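Local coordinates for ABC transporter substrate binding protein (Ribose) (Agrobacterium vitis S4, PDB 4WT7) that probably serves as the periplasmic solute-binding component of an ABC sugar transporter, and holds the hexitol D-allitol in this crystal, at residues 32-40 with 84-95; 220-231 with 245-256. All blocks are in the same frame, centred on the assembly; numbering follows the deposited sequence.

Contact 1 (32-40 with 84-95) and contact 2 (220-231 with 245-256) each pair two neighbouring parallel strands, but in different sheets, as expected for the two lobes of a periplasmic binding protein. Their centres lie about 32 Å apart, on opposite sides of the centre of the chain, and their nearest atoms stay about 10 Å from each other. D-allitol sits between the two sheets. Contact 2 touches it directly, through Trp226 and Asp251; contact 1 only comes near, the side chain of Leu95 standing about 7 Å away and the next residue, Leu96, belonging to the pocket. Both pairs have their C-terminal strand ends turned toward the ligand.

Contact 1 of 2, residues 32-40 with 84-95; sequences GKRIGISTA and LIAQKPDAIVQL
Strands 34-39 and 91-95 run parallel, their axes 13° apart and 4.6 Å at closest approach, joined by a ladder from Gly36 N to Ala91 O through to Ala40 N to Leu95 O. At its start Asp90 and Arg34 bond twice: Asp90 OD2 takes Arg34 N on its anti lone pair at 2.8 Å, and Asp90 N returns a bond to Arg34 O. The Arg34 chain, bent at chi3 (49°), brings its guanidinium edge-on to the helix end, where NH1 bonds Gln87 O from above that carbonyl's plane, at a doubtfully short 2.5 Å, and NH2 reaches Lys88 O weakly at 3.3 Å. One water links NH2 to Asp90 OD2, another NH1 to Gln87 NE2. These are neighbouring inner strands of the parallel sheet of a Rossmann-like lobe, 34-39 lying between 64-69 and 91-95, with helix 74-87 packed on the face that carries Ser38 and Gln94. There Leu84 CD2 lies 4.0 Å from Gly36 CA, and Ser38 OG donates in plane to a lone pair of Gln94 OE1 at 2.7 Å, while Gln80 also bonds that hydroxyl. On the other face Thr39 and Leu95 lie side by side, Leu95 CD2 3.2 Å from Thr39 OG1, which bonds Gly41 O.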
loop_
_atom_site.group_PDB
_atom_site.type_symbol
_atom_site.label_atom_id
_atom_site.label_comp_id
_atom_site.label_asym_id
_atom_site.label_seq_id
_atom_site.Cartn_x
_atom_site.Cartn_y
_atom_site.Cartn_z
ATOM N N GLY A 32 -3.036 -30.292 -7.808
ATOM C CA GLY A 32 -4.356 -30.456 -8.381
ATOM C C GLY A 32 -5.315 -29.288 -8.223
ATOM O O GLY A 32 -6.443 -29.390 -8.659
ATOM N N LYS A 33 -4.892 -28.175 -7.622
ATOM C CA LYS A 33 -5.783 -27.020 -7.464
ATOM C C LYS A 33 -5.446 -25.947 -8.479
ATOM O O LYS A 33 -4.298 -25.801 -8.905
ATOM C CB LYS A 33 -5.663 -26.396 -6.063
ATOM C CG LYS A 33 -5.825 -27.382 -4.937
ATOM C CD LYS A 33 -7.237 -28.000 -4.921
ATOM C CE LYS A 33 -7.352 -29.052 -3.833
ATOM N NZ LYS A 33 -8.759 -29.498 -3.742
ATOM N N ARG A 34 -6.454 -25.190 -8.864
ATOM C CA ARG A 34 -6.241 -24.007 -9.699
ATOM C C ARG A 34 -6.553 -22.779 -8.849
ATOM O O ARG A 34 -7.644 -22.679 -8.258
ATOM C CB ARG A 34 -7.151 -24.066 -10.932
ATOM C CG ARG A 34 -6.657 -25.026 -12.016
ATOM C CD ARG A 34 -7.765 -25.594 -12.909
ATOM N NE ARG A 34 -8.674 -24.566 -13.447
ATOM C CZ ARG A 34 -9.912 -24.320 -13.000
ATOM N NH1 ARG A 34 -10.636 -23.366 -13.560
ATOM N NH2 ARG A 34 -10.450 -25.019 -12.017
ATOM N N ILE A 35 -5.601 -21.844 -8.779
ATOM C CA ILE A 35 -5.776 -20.630 -7.984
ATOM C C ILE A 35 -5.771 -19.373 -8.863
ATOM O O ILE A 35 -4.777 -19.102 -9.551
ATOM C CB ILE A 35 -4.650 -20.492 -6.903
ATOM C CG1 ILE A 35 -4.550 -21.758 -6.052
ATOM C CG2 ILE A 35 -4.894 -19.262 -6.035
ATOM C CD1 ILE A 35 -5.871 -22.323 -5.584
ATOM N N GLY A 36 -6.885 -18.638 -8.857
ATOM C CA GLY A 36 -7.005 -17.382 -9.577
ATOM C C GLY A 36 -6.223 -16.320 -8.817
ATOM O O GLY A 36 -6.429 -16.149 -7.620
ATOM N N ILE A 37 -5.329 -15.602 -9.496
ATOM C CA ILE A 37 -4.596 -14.525 -8.828
ATOM C C ILE A 37 -4.791 -13.236 -9.581
ATOM O O ILE A 37 -4.279 -13.095 -10.677
ATOM C CB ILE A 37 -3.083 -14.834 -8.780
ATOM C CG1 ILE A 37 -2.821 -16.097 -7.965
ATOM C CG2 ILE A 37 -2.276 -13.660 -8.165
ATOM C CD1 ILE A 37 -1.449 -16.597 -8.158
ATOM N N SER A 38 -5.526 -12.302 -8.994
ATOM C CA SER A 38 -5.924 -11.051 -9.658
ATOM C C SER A 38 -5.373 -9.839 -8.923
ATOM O O SER A 38 -5.616 -9.684 -7.732
ATOM C CB SER A 38 -7.458 -10.933 -9.707
ATOM O OG SER A 38 -7.903 -9.666 -10.204
ATOM N N THR A 39 -4.632 -8.975 -9.635
ATOM C CA THR A 39 -4.091 -7.754 -9.033
ATOM C C THR A 39 -4.625 -6.526 -9.772
ATOM O O THR A 39 -4.830 -6.582 -10.978
ATOM C CB THR A 39 -2.550 -7.747 -9.047
ATOM O OG1 THR A 39 -2.068 -6.594 -8.364
ATOM C CG2 THR A 39 -1.981 -7.744 -10.430
ATOM N N ALA A 40 -4.863 -5.426 -9.049
ATOM C CA ALA A 40 -5.248 -4.180 -9.699
ATOM C C ALA A 40 -4.130 -3.713 -10.670
ATOM O O ALA A 40 -4.416 -3.160 -11.724
ATOM C CB ALA A 40 -5.536 -3.108 -8.679
ATOM N N LEU A 84 -12.252 -15.038 -14.267
ATOM C CA LEU A 84 -11.821 -15.988 -13.231
ATOM C C LEU A 84 -13.033 -16.715 -12.635
ATOM O O LEU A 84 -12.985 -17.920 -12.366
ATOM C CB LEU A 84 -11.056 -15.289 -12.130
ATOM C CG LEU A 84 -9.628 -14.856 -12.451
ATOM C CD1 LEU A 84 -9.024 -14.153 -11.207
ATOM C CD2 LEU A 84 -8.773 -16.041 -12.908
ATOM N N ILE A 85 -14.118 -15.988 -12.440
ATOM C CA ILE A 85 -15.335 -16.601 -11.895
ATOM C C ILE A 85 -15.878 -17.679 -12.825
ATOM O O ILE A 85 -16.222 -18.794 -12.368
ATOM C CB ILE A 85 -16.427 -15.567 -11.566
ATOM C CG1 ILE A 85 -15.971 -14.717 -10.371
ATOM C CG2 ILE A 85 -17.725 -16.304 -11.187
ATOM C CD1 ILE A 85 -16.762 -13.471 -10.119
ATOM N N ALA A 86 -15.922 -17.370 -14.121
ATOM C CA ALA A 86 -16.393 -18.319 -15.132
ATOM C C ALA A 86 -15.495 -19.552 -15.137
ATOM O O ALA A 86 -15.879 -20.632 -15.612
ATOM C CB ALA A 86 -16.376 -17.660 -16.536
ATOM N N GLN A 87 -14.272 -19.368 -14.666
ATOM C CA GLN A 87 -13.329 -20.473 -14.663
ATOM C C GLN A 87 -13.518 -21.402 -13.472
ATOM O O GLN A 87 -12.996 -22.500 -13.475
ATOM C CB GLN A 87 -11.875 -19.972 -14.728
ATOM C CG GLN A 87 -11.428 -19.340 -16.034
ATOM C CD GLN A 87 -11.987 -20.011 -17.256
ATOM O OE1 GLN A 87 -12.779 -19.429 -17.993
ATOM N NE2 GLN A 87 -11.584 -21.229 -17.497
ATOM N N LYS A 88 -14.271 -20.983 -12.459
ATOM C CA LYS A 88 -14.457 -21.783 -11.238
ATOM C C LYS A 88 -13.189 -22.477 -10.723
ATOM O O LYS A 88 -13.146 -23.691 -10.565
ATOM C CB LYS A 88 -15.585 -22.807 -11.417
ATOM C CG LYS A 88 -16.954 -22.186 -11.343
ATOM C CD LYS A 88 -17.423 -22.020 -9.863
ATOM C CE LYS A 88 -17.449 -23.373 -9.103
ATOM N NZ LYS A 88 -17.623 -23.204 -7.606
ATOM N N PRO A 89 -12.156 -21.688 -10.458
ATOM C CA PRO A 89 -10.953 -22.147 -9.780
ATOM C C PRO A 89 -11.279 -22.530 -8.358
ATOM O O PRO A 89 -12.374 -22.232 -7.897
ATOM C CB PRO A 89 -10.078 -20.904 -9.771
ATOM C CG PRO A 89 -11.103 -19.757 -9.687
ATOM C CD PRO A 89 -12.186 -20.224 -10.602
ATOM N N ASP A 90 -10.318 -23.143 -7.670
ATOM C CA ASP A 90 -10.500 -23.544 -6.283
ATOM C C ASP A 90 -10.483 -22.386 -5.290
ATOM O O ASP A 90 -10.998 -22.504 -4.176
ATOM C CB ASP A 90 -9.487 -24.613 -5.956
ATOM C CG ASP A 90 -9.674 -25.826 -6.833
ATOM O OD1 ASP A 90 -10.709 -26.514 -6.656
ATOM O OD2 ASP A 90 -8.834 -26.056 -7.727
ATOM N N ALA A 91 -9.902 -21.254 -5.699
ATOM C CA ALA A 91 -9.970 -20.034 -4.912
ATOM C C ALA A 91 -9.575 -18.846 -5.811
ATOM O O ALA A 91 -8.971 -19.035 -6.888
ATOM C CB ALA A 91 -9.055 -20.130 -3.685
ATOM N N ILE A 92 -9.955 -17.635 -5.402
ATOM C CA ILE A 92 -9.454 -16.433 -6.049
ATOM C C ILE A 92 -8.803 -15.531 -5.001
ATOM O O ILE A 92 -9.358 -15.357 -3.910
ATOM C CB ILE A 92 -10.604 -15.678 -6.724
ATOM C CG1 ILE A 92 -11.153 -16.503 -7.882
ATOM C CG2 ILE A 92 -10.161 -14.306 -7.190
ATOM C CD1 ILE A 92 -12.430 -15.942 -8.520
ATOM N N VAL A 93 -7.630 -14.961 -5.306
ATOM C CA VAL A 93 -7.020 -13.990 -4.393
ATOM C C VAL A 93 -6.953 -12.662 -5.117
ATOM O O VAL A 93 -6.420 -12.577 -6.230
ATOM C CB VAL A 93 -5.551 -14.351 -3.937
ATOM C CG1 VAL A 93 -5.149 -13.475 -2.757
ATOM C CG2 VAL A 93 -5.428 -15.792 -3.561
ATOM N N GLN A 94 -7.488 -11.629 -4.493
ATOM C CA GLN A 94 -7.497 -10.300 -5.094
ATOM C C GLN A 94 -6.559 -9.376 -4.356
ATOM O O GLN A 94 -6.646 -9.198 -3.140
ATOM C CB GLN A 94 -8.918 -9.720 -5.106
ATOM C CG GLN A 94 -9.001 -8.257 -5.501
ATOM C CD GLN A 94 -8.487 -8.040 -6.901
ATOM O OE1 GLN A 94 -8.693 -8.881 -7.792
ATOM N NE2 GLN A 94 -7.831 -6.914 -7.122
ATOM N N LEU A 95 -5.668 -8.777 -5.119
ATOM C CA LEU A 95 -4.650 -7.890 -4.576
ATOM C C LEU A 95 -4.971 -6.419 -4.919
ATOM O O LEU A 95 -4.944 -6.011 -6.083
ATOM C CB LEU A 95 -3.264 -8.285 -5.122
ATOM C CG LEU A 95 -2.117 -7.303 -4.889
ATOM C CD1 LEU A 95 -1.838 -7.132 -3.411
ATOM C CD2 LEU A 95 -0.874 -7.769 -5.608
HETATM O O HOH W 1 -9.521 -22.511 -16.389
HETATM O O HOH W 2 -9.657 -27.148 -9.938
#

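Contact 2 of 2, residues 220-231 with 245-256; sequences KAIWSAWDIPQL and IKTYGVDGSPEV. With X9X (D-allitol), chain C.
The carboxylate of Asp227 is gripped by Ser253 at both oxygens: OD1 accepts Ser253 OG at 2.6 Å and OD2 accepts Ser253 N at 2.8 Å, each on its syn lone pair. With chi1 at 73°, CG of Asp227 stands between its own backbone N and carbonyl carbon, which turns the carboxylate to the loop before helix 254-260. Val256, on that helix, packs against the carboxylate, CB 3.6 Å from Asp227 OD2, and its CG2 also packs on Leu231 CB. Asp227 OD1 lies 4.1 Å from Asp251 OD2, a closeness of like charges that the bonds to Ser253 and the ligand probably ease. Asp251 holds D-allitol with both oxygens, OD1 taking the ligand hydroxyl OAD and OD2 taking OAF at 2.6 Å; Gln273 bonds OD1 as well. Trp226 lays one face of its indole against the sugar alcohol, CAI 3.7 Å above the plane and offset toward the rim, while Pro229 CD sits over the centre of the opposite face. Asp251 OD2 meets the indole edge, with ring and carboxylate planes 46° apart, and Asp193 bonds Trp226 NE1. Deeper in, strands 221-224 and 246-249 run parallel, and a water joins Ile222 O, Tyr248 O and Ser224 OG. The extended Gln230 side chain reaches from the helix to strand 246-249, its NE2 bonding Ala269 O and, weakly, Thr247 OG1, which also bonds Thr234 OG1. Ala221 CB meets the edge of the Tyr248 ring, 3.7 Å from CE2. Strand 221-224, helix 227-240 and strand 246-249 form a beta-alpha-beta crossover; the segments just after its C-terminal strand ends supply an aromatic face and an acidic residue to the ligand cleft, as in sugar-binding proteins of this family.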
loop_
_atom_site.group_PDB
_atom_site.type_symbol
_atom_site.label_atom_id
_atom_site.label_comp_id
_atom_site.label_asym_id
_atom_site.label_seq_id
_atom_site.Cartn_x
_atom_site.Cartn_y
_atom_site.Cartn_z
ATOM N N LYS A 220 5.635 22.350 6.304
ATOM C CA LYS A 220 6.662 21.666 7.085
ATOM C C LYS A 220 6.782 20.207 6.700
ATOM O O LYS A 220 7.861 19.602 6.862
ATOM C CB LYS A 220 6.402 21.800 8.584
ATOM C CG LYS A 220 6.233 23.232 9.039
ATOM C CD LYS A 220 7.327 23.738 9.963
ATOM C CE LYS A 220 7.326 22.952 11.274
ATOM N NZ LYS A 220 7.411 23.792 12.508
ATOM N N ALA A 221 5.694 19.632 6.181
ATOM C CA ALA A 221 5.715 18.239 5.785
ATOM C C ALA A 221 4.796 17.936 4.599
ATOM O O ALA A 221 3.870 18.715 4.271
ATOM C CB ALA A 221 5.335 17.366 6.957
ATOM N N ILE A 222 5.078 16.809 3.957
ATOM C CA ILE A 222 4.221 16.274 2.922
ATOM C C ILE A 222 4.030 14.780 3.211
ATOM O O ILE A 222 5.018 14.006 3.313
ATOM C CB ILE A 222 4.830 16.440 1.546
ATOM C CG1 ILE A 222 5.237 17.896 1.329
ATOM C CG2 ILE A 222 3.855 15.991 0.476
ATOM C CD1 ILE A 222 5.771 18.131 -0.017
ATOM N N TRP A 223 2.775 14.407 3.342
ATOM C CA TRP A 223 2.373 13.062 3.720
ATOM C C TRP A 223 1.714 12.371 2.545
ATOM O O TRP A 223 0.966 12.993 1.786
ATOM C CB TRP A 223 1.369 13.151 4.865
ATOM C CG TRP A 223 0.818 11.814 5.380
ATOM C CD1 TRP A 223 1.252 11.130 6.478
ATOM C CD2 TRP A 223 -0.254 11.031 4.823
ATOM N NE1 TRP A 223 0.519 9.979 6.647
ATOM C CE2 TRP A 223 -0.405 9.885 5.642
ATOM C CE3 TRP A 223 -1.098 11.177 3.716
ATOM C CZ2 TRP A 223 -1.373 8.897 5.390
ATOM C CZ3 TRP A 223 -2.037 10.207 3.455
ATOM C CH2 TRP A 223 -2.177 9.078 4.293
ATOM N N SER A 224 1.968 11.073 2.430
ATOM C CA SER A 224 1.342 10.232 1.429
ATOM C C SER A 224 1.110 8.872 2.056
ATOM O O SER A 224 1.824 8.489 2.978
ATOM C CB SER A 224 2.291 10.087 0.246
ATOM O OG SER A 224 2.658 11.375 -0.211
ATOM N N ALA A 225 0.169 8.116 1.507
ATOM C CA ALA A 225 -0.235 6.844 2.110
ATOM C C ALA A 225 0.661 5.693 1.645
ATOM O O ALA A 225 0.651 4.597 2.230
ATOM C CB ALA A 225 -1.711 6.555 1.784
ATOM N N TRP A 226 1.428 5.957 0.584
ATOM C CA TRP A 226 2.400 5.032 0.043
ATOM C C TRP A 226 3.528 5.883 -0.538
ATOM O O TRP A 226 3.372 7.079 -0.680
ATOM C CB TRP A 226 1.785 4.102 -1.003
ATOM C CG TRP A 226 1.152 4.814 -2.146
ATOM C CD1 TRP A 226 0.127 5.723 -2.088
ATOM C CD2 TRP A 226 1.471 4.658 -3.518
ATOM N NE1 TRP A 226 -0.192 6.170 -3.350
ATOM C CE2 TRP A 226 0.610 5.523 -4.251
ATOM C CE3 TRP A 226 2.375 3.878 -4.213
ATOM C CZ2 TRP A 226 0.673 5.631 -5.647
ATOM C CZ3 TRP A 226 2.429 3.977 -5.587
ATOM C CH2 TRP A 226 1.592 4.847 -6.289
ATOM N N ASP A 227 4.633 5.275 -0.926
ATOM C CA ASP A 227 5.876 6.043 -1.015
ATOM C C ASP A 227 6.326 6.505 -2.414
ATOM O O ASP A 227 7.280 7.255 -2.528
ATOM C CB ASP A 227 6.988 5.358 -0.209
ATOM C CG ASP A 227 7.535 4.082 -0.860
ATOM O OD1 ASP A 227 7.030 3.664 -1.929
ATOM O OD2 ASP A 227 8.491 3.516 -0.262
ATOM N N ILE A 228 5.608 6.107 -3.465
ATOM C CA ILE A 228 5.942 6.572 -4.798
ATOM C C ILE A 228 5.584 8.050 -5.011
ATOM O O ILE A 228 6.395 8.793 -5.598
ATOM C CB ILE A 228 5.348 5.623 -5.868
ATOM C CG1 ILE A 228 5.859 4.191 -5.612
ATOM C CG2 ILE A 228 5.722 6.053 -7.258
ATOM C CD1 ILE A 228 7.399 4.080 -5.407
ATOM N N PRO A 229 4.415 8.507 -4.516
ATOM C CA PRO A 229 4.193 9.970 -4.537
ATOM C C PRO A 229 5.230 10.676 -3.647
ATOM O O PRO A 229 5.735 11.780 -3.977
ATOM C CB PRO A 229 2.801 10.133 -3.948
ATOM C CG PRO A 229 2.137 8.787 -4.173
ATOM C CD PRO A 229 3.212 7.755 -4.126
ATOM N N GLN A 230 5.571 10.029 -2.532
ATOM C CA GLN A 230 6.622 10.548 -1.668
ATOM C C GLN A 230 7.881 10.818 -2.486
ATOM O O GLN A 230 8.502 11.859 -2.335
ATOM C CB GLN A 230 6.914 9.610 -0.496
ATOM C CG GLN A 230 7.923 10.143 0.521
ATOM C CD GLN A 230 8.295 9.087 1.577
ATOM O OE1 GLN A 230 7.901 7.914 1.486
ATOM N NE2 GLN A 230 9.063 9.506 2.575
ATOM N N LEU A 231 8.253 9.870 -3.340
ATOM C CA LEU A 231 9.443 9.997 -4.189
ATOM C C LEU A 231 9.352 11.240 -5.093
ATOM O O LEU A 231 10.268 12.043 -5.139
ATOM C CB LEU A 231 9.591 8.744 -5.054
ATOM C CG LEU A 231 10.764 8.627 -6.038
ATOM C CD1 LEU A 231 12.079 8.949 -5.341
ATOM C CD2 LEU A 231 10.781 7.194 -6.652
ATOM N N ILE A 245 11.468 21.272 4.114
ATOM C CA ILE A 245 10.227 20.475 4.152
ATOM C C ILE A 245 10.533 18.975 4.243
ATOM O O ILE A 245 11.394 18.486 3.509
ATOM C CB ILE A 245 9.379 20.736 2.888
ATOM C CG1 ILE A 245 8.976 22.212 2.818
ATOM C CG2 ILE A 245 8.147 19.848 2.862
ATOM C CD1 ILE A 245 8.358 22.612 1.508
ATOM N N LYS A 246 9.835 18.253 5.125
ATOM C CA LYS A 246 10.074 16.807 5.324
ATOM C C LYS A 246 8.987 15.952 4.678
ATOM O O LYS A 246 7.807 16.299 4.720
ATOM C CB LYS A 246 10.122 16.467 6.821
ATOM C CG LYS A 246 11.323 17.086 7.569
ATOM C CD LYS A 246 11.158 16.987 9.098
ATOM C CE LYS A 246 12.404 17.460 9.829
ATOM N NZ LYS A 246 12.770 18.806 9.376
ATOM N N THR A 247 9.367 14.810 4.113
ATOM C CA THR A 247 8.363 13.942 3.489
ATOM C C THR A 247 8.187 12.604 4.211
ATOM O O THR A 247 9.090 12.124 4.900
ATOM C CB THR A 247 8.626 13.734 1.965
ATOM O OG1 THR A 247 9.673 12.766 1.754
ATOM C CG2 THR A 247 9.029 15.071 1.326
ATOM N N TYR A 248 7.005 12.007 4.012
ATOM C CA TYR A 248 6.588 10.840 4.785
ATOM C C TYR A 248 5.800 9.879 3.910
ATOM O O TYR A 248 5.025 10.310 3.081
ATOM C CB TYR A 248 5.717 11.298 5.965
ATOM C CG TYR A 248 6.487 12.140 6.939
ATOM C CD1 TYR A 248 7.231 11.555 7.964
ATOM C CD2 TYR A 248 6.519 13.512 6.809
ATOM C CE1 TYR A 248 7.953 12.311 8.839
ATOM C CE2 TYR A 248 7.291 14.296 7.674
ATOM C CZ TYR A 248 8.000 13.689 8.685
ATOM O OH TYR A 248 8.735 14.468 9.549
ATOM N N GLY A 249 6.006 8.574 4.106
ATOM C CA GLY A 249 5.266 7.581 3.351
ATOM C C GLY A 249 5.374 6.136 3.833
ATOM O O GLY A 249 5.918 5.833 4.908
ATOM N N VAL A 250 4.849 5.241 3.001
ATOM C CA VAL A 250 4.756 3.843 3.344
ATOM C C VAL A 250 5.091 2.965 2.145
ATOM O O VAL A 250 4.857 3.364 0.998
ATOM C CB VAL A 250 3.293 3.534 3.794
ATOM C CG1 VAL A 250 3.135 2.093 4.184
ATOM C CG2 VAL A 250 2.880 4.459 4.907
ATOM N N ASP A 251 5.634 1.781 2.453
ATOM C CA ASP A 251 5.927 0.657 1.544
ATOM C C ASP A 251 7.398 0.197 1.685
ATOM O O ASP A 251 7.692 -0.999 1.595
ATOM C CB ASP A 251 5.638 0.966 0.070
ATOM C CG ASP A 251 4.165 0.931 -0.264
ATOM O OD1 ASP A 251 3.363 0.757 0.668
ATOM O OD2 ASP A 251 3.827 1.131 -1.466
ATOM N N GLY A 252 8.305 1.156 1.910
ATOM C CA GLY A 252 9.730 0.873 1.842
ATOM C C GLY A 252 10.187 0.363 0.481
ATOM O O GLY A 252 10.901 -0.637 0.383
ATOM N N SER A 253 9.767 1.024 -0.585
ATOM C CA SER A 253 10.360 0.742 -1.887
ATOM C C SER A 253 11.846 1.095 -1.764
ATOM O O SER A 253 12.191 2.037 -1.086
ATOM C CB SER A 253 9.680 1.560 -3.002
ATOM O OG SER A 253 8.274 1.523 -2.864
ATOM N N PRO A 254 12.722 0.316 -2.403
ATOM C CA PRO A 254 14.172 0.536 -2.244
ATOM C C PRO A 254 14.607 1.934 -2.645
ATOM O O PRO A 254 15.424 2.553 -1.962
ATOM C CB PRO A 254 14.799 -0.479 -3.201
ATOM C CG PRO A 254 13.774 -1.546 -3.362
ATOM C CD PRO A 254 12.421 -0.894 -3.190
ATOM N N GLU A 255 14.092 2.413 -3.763
ATOM C CA GLU A 255 14.474 3.728 -4.253
ATOM C C GLU A 255 14.148 4.843 -3.241
ATOM O O GLU A 255 14.834 5.854 -3.202
ATOM C CB GLU A 255 13.847 3.982 -5.624
ATOM C CG GLU A 255 12.292 3.901 -5.649
ATOM C CD GLU A 255 11.689 2.489 -5.992
ATOM O OE1 GLU A 255 12.195 1.415 -5.526
ATOM O OE2 GLU A 255 10.671 2.488 -6.739
ATOM N N VAL A 256 13.136 4.654 -2.391
ATOM C CA VAL A 256 12.772 5.688 -1.406
ATOM C C VAL A 256 13.500 5.531 -0.081
ATOM O O VAL A 256 13.912 6.522 0.523
ATOM C CB VAL A 256 11.240 5.712 -1.126
ATOM C CG1 VAL A 256 10.890 6.760 -0.085
ATOM C CG2 VAL A 256 10.508 5.990 -2.408
HETATM O OAA X9X C . -3.281 1.612 -3.618
HETATM C CAG X9X C . -2.045 2.221 -3.730
HETATM C CAI X9X C . -0.930 1.732 -2.864
HETATM O OAC X9X C . -1.110 2.097 -1.516
HETATM C CAK X9X C . -0.677 0.268 -3.077
HETATM O OAE X9X C . -0.515 0.116 -4.434
HETATM C CAL X9X C . 0.639 -0.179 -2.436
HETATM O OAF X9X C . 1.706 0.576 -2.895
HETATM C CAJ X9X C . 0.661 -0.301 -0.926
HETATM O OAD X9X C . 0.866 0.900 -0.266
HETATM C CAH X9X C . -0.508 -1.040 -0.308
HETATM O OAB X9X C . -0.226 -1.715 0.899
HETATM O O HOH W 3 4.996 12.117 1.013
#